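Local coordinates for protein 3-hydroxyacyl-CoA dehydrogenase type-2 (Mycobacterium avium, PDB 3PPI) that probably catalyses the NAD-dependent oxidation of 3-hydroxyacyl-CoA thioesters to their 3-oxoacyl counterparts, as a member of the short-chain dehydrogenase/reductase family, at residues A[37-42]-A[61-66]. Sequence-based numbering, arbitrary orientation.
Sequences GGAGGL and DLAAEK. With MG (magnesium ion), chain F.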
ATOM      1  N   GLY A  37      17.442 -12.515 -18.070  1.00 22.40           N
ATOM      2  CA  GLY A  37      16.879 -13.843 -17.822  1.00 22.24           C
ATOM      3  C   GLY A  37      16.128 -14.425 -19.011  1.00 22.99           C
ATOM      4  O   GLY A  37      15.233 -15.263 -18.841  1.00 23.54           O
ATOM      5  N   GLY A  38      16.505 -14.018 -20.222  1.00 23.27           N
ATOM      6  CA  GLY A  38      15.740 -14.357 -21.418  1.00 23.98           C
ATOM      7  C   GLY A  38      15.822 -15.807 -21.869  1.00 25.00           C
ATOM      8  O   GLY A  38      15.027 -16.230 -22.689  1.00 25.42           O
ATOM      9  N   ALA A  39      16.764 -16.572 -21.320  1.00 26.05           N
ATOM     10  CA  ALA A  39      17.021 -17.945 -21.763  1.00 27.67           C
ATOM     11  C   ALA A  39      16.026 -18.966 -21.235  1.00 27.84           C
ATOM     12  O   ALA A  39      15.954 -20.054 -21.769  1.00 30.18           O
ATOM     13  CB  ALA A  39      18.433 -18.390 -21.387  1.00 28.26           C
ATOM     14  N   GLY A  40      15.272 -18.639 -20.195  1.00 26.58           N
ATOM     15  CA  GLY A  40      14.274 -19.572 -19.679  1.00 25.84           C
ATOM     16  C   GLY A  40      13.174 -18.919 -18.865  1.00 23.88           C
ATOM     17  O   GLY A  40      13.232 -17.741 -18.572  1.00 22.77           O
ATOM     18  N   GLY A  41      12.161 -19.706 -18.525  1.00 23.33           N
ATOM     19  CA  GLY A  41      11.117 -19.297 -17.603  1.00 22.03           C
ATOM     20  C   GLY A  41      10.353 -18.073 -18.077  1.00 21.15           C
ATOM     21  O   GLY A  41       9.936 -17.995 -19.230  1.00 20.86           O
ATOM     22  N   LEU A  42      10.188 -17.109 -17.180  1.00 20.09           N
ATOM     23  CA  LEU A  42       9.415 -15.919 -17.478  1.00 19.53           C
ATOM     24  C   LEU A  42      10.063 -15.117 -18.608  1.00 19.82           C
ATOM     25  O   LEU A  42       9.386 -14.597 -19.483  1.00 19.34           O
ATOM     26  CB  LEU A  42       9.302 -15.041 -16.230  1.00 19.17           C
ATOM     27  CG  LEU A  42       8.702 -15.653 -14.974  1.00 19.93           C
ATOM     28  CD1 LEU A  42       8.595 -14.555 -13.854  1.00 17.79           C
ATOM     29  CD2 LEU A  42       7.343 -16.296 -15.279  1.00 19.70           C
ATOM     30  N   ASP A  61      21.431 -13.408 -20.879  1.00 27.09           N
ATOM     31  CA  ASP A  61      21.417 -14.456 -19.874  1.00 27.76           C
ATOM     32  C   ASP A  61      22.818 -15.071 -19.747  1.00 29.03           C
ATOM     33  O   ASP A  61      23.650 -14.896 -20.632  1.00 29.45           O
ATOM     34  CB  ASP A  61      20.400 -15.526 -20.283  1.00 27.76           C
ATOM     35  CG  ASP A  61      19.806 -16.243 -19.110  1.00 28.80           C
ATOM     36  OD1 ASP A  61      20.600 -16.723 -18.269  1.00 31.51           O
ATOM     37  OD2 ASP A  61      18.548 -16.325 -19.019  1.00 25.70           O
ATOM     38  N   LEU A  62      23.075 -15.765 -18.638  1.00 29.84           N
ATOM     39  CA  LEU A  62      24.316 -16.519 -18.464  1.00 31.63           C
ATOM     40  C   LEU A  62      24.166 -17.974 -18.927  1.00 32.62           C
ATOM     41  O   LEU A  62      25.163 -18.652 -19.148  1.00 33.12           O
ATOM     42  CB  LEU A  62      24.794 -16.467 -17.010  1.00 31.64           C
ATOM     43  CG  LEU A  62      25.418 -15.149 -16.529  1.00 32.64           C
ATOM     44  CD1 LEU A  62      25.736 -15.246 -15.040  1.00 32.22           C
ATOM     45  CD2 LEU A  62      26.674 -14.809 -17.351  1.00 32.81           C
ATOM     46  N   ALA A  63      22.927 -18.450 -19.068  1.00 32.73           N
ATOM     47  CA  ALA A  63      22.656 -19.805 -19.581  1.00 33.61           C
ATOM     48  C   ALA A  63      22.909 -19.876 -21.086  1.00 35.02           C
ATOM     49  O   ALA A  63      21.983 -19.709 -21.895  1.00 34.57           O
ATOM     50  CB  ALA A  63      21.207 -20.219 -19.254  1.00 33.02           C
ATOM     51  N   ALA A  64      24.167 -20.137 -21.452  1.00 36.28           N
ATOM     52  CA  ALA A  64      24.630 -20.052 -22.843  1.00 37.67           C
ATOM     53  C   ALA A  64      23.977 -21.047 -23.817  1.00 38.91           C
ATOM     54  O   ALA A  64      23.623 -20.667 -24.939  1.00 39.71           O
ATOM     55  CB  ALA A  64      26.150 -20.179 -22.902  1.00 38.56           C
ATOM     56  N   GLU A  65      23.801 -22.299 -23.398  1.00 39.76           N
ATOM     57  CA  GLU A  65      23.249 -23.346 -24.283  1.00 40.62           C
ATOM     58  C   GLU A  65      21.753 -23.118 -24.534  1.00 39.91           C
ATOM     59  O   GLU A  65      21.294 -23.132 -25.675  1.00 40.29           O
ATOM     60  CB  GLU A  65      23.486 -24.742 -23.695  1.00 41.11           C
ATOM     61  N   LYS A  66      20.998 -22.904 -23.463  1.00 39.12           N
ATOM     62  CA  LYS A  66      19.579 -22.579 -23.587  1.00 38.42           C
ATOM     63  C   LYS A  66      19.339 -21.289 -24.381  1.00 37.05           C
ATOM     64  O   LYS A  66      18.473 -21.247 -25.259  1.00 36.39           O
ATOM     65  CB  LYS A  66      18.904 -22.477 -22.211  1.00 38.02           C
ATOM     66  CG  LYS A  66      17.844 -23.553 -21.981  1.00 41.45           C
ATOM     67  CD  LYS A  66      16.670 -23.071 -21.118  1.00 44.10           C
ATOM     68  CE  LYS A  66      15.295 -23.393 -21.765  1.00 45.47           C
ATOM     69  NZ  LYS A  66      14.835 -22.363 -22.762  1.00 46.02           N
TER
HETATM   70 MG    MG F 301      15.138 -16.984 -16.928  1.00 58.64          MG
HETATM   71  O   HOH W   1      13.343 -15.421 -16.418  1.00 21.34           O
HETATM   72  O   HOH W   2      17.275 -18.009 -17.449  1.00 32.46           O
HETATM   73  O   HOH W   3      16.419 -16.168 -15.242  1.00 33.07           O
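Ala39 lays its methyl against the carboxylate of Asp61, Ala39 CB lying 3.1 Å from Asp61 OD2, and the same methyl also touches that of Ala63. This corner of the Rossmann fold is where relatives hold the dinucleotide, and probably does so here: the glycine-rich segment 37-42, with a type I turn from Gly37 to Gly40, leads from strand 31-36 into helix 41-52, and Asp61 ends strand 56-61. In NAD-dependent relatives an acid at this strand end commonly binds the adenosine ribose hydroxyls; here a glycerol lies beside the Asp61 side chain, consistent with such a pocket.

Asp61 splits its work between two oxygens. With CG anti to the backbone N (chi1 -151°), Asp61 OD2 reaches the turn and accepts from Ala39 N at 2.9 Å, on its anti side and 28° out of the carboxylate plane. Asp61 OD1 turns back to its own segment, accepting from Ala63 N at 3.0 Å from above that plane and closing an Asx turn just before helix 64-74. The carboxylate thus ties the glycine turn to the start of that helix.

Magnesium sits over the turn, bound by Gly37 O at 2.6 Å and three waters; one of them donates to Asp61 OD2, another to Gly40 O. On the helix side Lys66 folds its bent chain over the turn, with Glu44 as salt-bridge partner, and Lys66 NZ meets Ala39 O at 2.8 Å, in the carbonyl plane.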